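PDB 6LSU: intracellular protein transport protein USO1 from Saccharomyces cerevisiae S288c, which is a membrane-tethering protein required for protein transport from the endoplasmic reticulum to the Golgi complex. Local coordinates for residues S221-V224 / Q225-A229. Residues are numbered along the deposited sequence; the frame is centred on the assembly and turned at random.
Sequences SPHV and QKLVA
H223 and L227 meet one turn apart on the short helix 222-229, the leucine lying over a face of the imidazole. L227 CG sits 4.2 Å from the centroid of the H223 ring, 27° off the ring normal, which makes this a CH-pi contact, and CD1 reaches over the NE2 side of that face. With CG anti to the backbone N (chi1 -178°), the histidine holds its ring out from the helix, and L227 leans back one turn to lie over it. The next pair round, V224 and V228, meets through methyl groups, V224 CG1 to V228 CG2 at 3.9 Å.

The first turn is fastened at its start. S221 is the N-cap: its OG accepts from V224 N at 3.3 Å, while its carbonyl O takes Q225 N at 2.8 Å. From there the i to i+4 ladder runs on, K226 N to P222 O at 3.0 Å and L227 N to H223 O at 3.0 Å, with V228 N to V224 O and A229 N to Q225 O continuing it. Q225 runs its side chain, extended beyond CG, back toward the start of the helix: CG lies beside S221 O, and OE1 is 3.4 Å from P222 CA. Its amide is used at both ends, OE1 accepting from N267 ND2 and NE2 donating to the carbonyls of N262 and K265. With an alanine in place of Q225, those two carbonyls and the N267 amide would probably lose this partner, and a gap would be likely beside P222.

V224 packs on helix 204-218, and L227 and V228 reach I192 of helix 191-198. The helix belongs to the fourth ARM repeat of the globular head and bridges to residues of the repeats before and after it. Contacts with the preceding helices are mostly apolar; on the later side A229 packs on L273, but the buried amide of Q225 adds hydrogen bonds to the C-terminal end of helix 251-264 (N262) and the turn after it (K265, N267).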
loop_
_atom_site.group_PDB
_atom_site.type_symbol
_atom_site.label_atom_id
_atom_site.label_comp_id
_atom_site.label_asym_id
_atom_site.label_seq_id
_atom_site.Cartn_x
_atom_site.Cartn_y
_atom_site.Cartn_z
ATOM N N SER A 221 -5.805 16.732 11.618
ATOM C CA SER A 221 -6.738 17.740 12.192
ATOM C C SER A 221 -8.095 17.659 11.503
ATOM O O SER A 221 -8.362 18.357 10.516
ATOM C CB SER A 221 -6.145 19.122 12.135
ATOM O OG SER A 221 -7.078 20.099 12.569
ATOM N N PRO A 222 -8.989 16.776 12.004
ATOM C CA PRO A 222 -10.350 16.655 11.477
ATOM C C PRO A 222 -11.058 18.013 11.397
ATOM O O PRO A 222 -11.763 18.284 10.409
ATOM C CB PRO A 222 -11.055 15.804 12.530
ATOM C CG PRO A 222 -9.942 14.946 13.082
ATOM C CD PRO A 222 -8.728 15.851 13.118
ATOM N N HIS A 223 -10.841 18.851 12.415
ATOM C CA HIS A 223 -11.479 20.187 12.456
ATOM C C HIS A 223 -11.075 20.980 11.205
ATOM O O HIS A 223 -12.019 21.500 10.505
ATOM C CB HIS A 223 -11.194 20.960 13.751
ATOM C CG HIS A 223 -11.911 22.266 13.703
ATOM N ND1 HIS A 223 -13.230 22.352 13.270
ATOM C CD2 HIS A 223 -11.501 23.532 13.912
ATOM C CE1 HIS A 223 -13.610 23.610 13.252
ATOM N NE2 HIS A 223 -12.569 24.356 13.645
ATOM N N VAL A 224 -9.760 21.059 10.920
ATOM C CA VAL A 224 -9.228 21.787 9.725
ATOM C C VAL A 224 -9.585 21.018 8.435
ATOM O O VAL A 224 -9.670 21.667 7.363
ATOM C CB VAL A 224 -7.708 22.037 9.803
ATOM C CG1 VAL A 224 -7.220 22.845 8.620
ATOM C CG2 VAL A 224 -7.288 22.718 11.090
ATOM N N GLN A 225 -9.719 19.687 8.487
ATOM C CA GLN A 225 -10.047 18.875 7.271
ATOM C C GLN A 225 -11.419 19.311 6.772
ATOM O O GLN A 225 -11.532 19.585 5.585
ATOM C CB GLN A 225 -10.086 17.368 7.537
ATOM C CG GLN A 225 -8.720 16.747 7.801
ATOM C CD GLN A 225 -8.806 15.242 7.914
ATOM O OE1 GLN A 225 -9.331 14.673 8.853
ATOM N NE2 GLN A 225 -8.348 14.548 6.899
ATOM N N LYS A 226 -12.391 19.416 7.687
ATOM C CA LYS A 226 -13.793 19.819 7.378
ATOM C C LYS A 226 -13.780 21.307 7.001
ATOM O O LYS A 226 -14.369 21.681 5.948
ATOM C CB LYS A 226 -14.737 19.426 8.526
ATOM C CG LYS A 226 -14.914 17.910 8.725
ATOM C CD LYS A 226 -16.128 17.263 8.016
ATOM C CE LYS A 226 -16.077 17.335 6.496
ATOM N NZ LYS A 226 -17.375 17.055 5.832
ATOM N N LEU A 227 -13.037 22.114 7.743
ATOM C CA LEU A 227 -12.914 23.562 7.443
ATOM C C LEU A 227 -12.394 23.798 6.022
ATOM O O LEU A 227 -12.903 24.743 5.359
ATOM C CB LEU A 227 -11.992 24.210 8.479
ATOM C CG LEU A 227 -12.730 24.838 9.657
ATOM C CD1 LEU A 227 -11.756 25.256 10.739
ATOM C CD2 LEU A 227 -13.568 26.010 9.179
ATOM N N VAL A 228 -11.399 23.007 5.581
ATOM C CA VAL A 228 -10.746 23.222 4.257
ATOM C C VAL A 228 -11.718 22.742 3.179
ATOM O O VAL A 228 -11.895 23.458 2.159
ATOM C CB VAL A 228 -9.379 22.521 4.166
ATOM C CG1 VAL A 228 -8.961 22.321 2.722
ATOM C CG2 VAL A 228 -8.305 23.297 4.910
ATOM N N ALA A 229 -12.333 21.580 3.415
ATOM C CA ALA A 229 -13.279 20.922 2.485
ATOM C C ALA A 229 -14.401 21.880 2.073
ATOM O O ALA A 229 -14.815 21.818 0.916
ATOM C CB ALA A 229 -13.834 19.686 3.133
#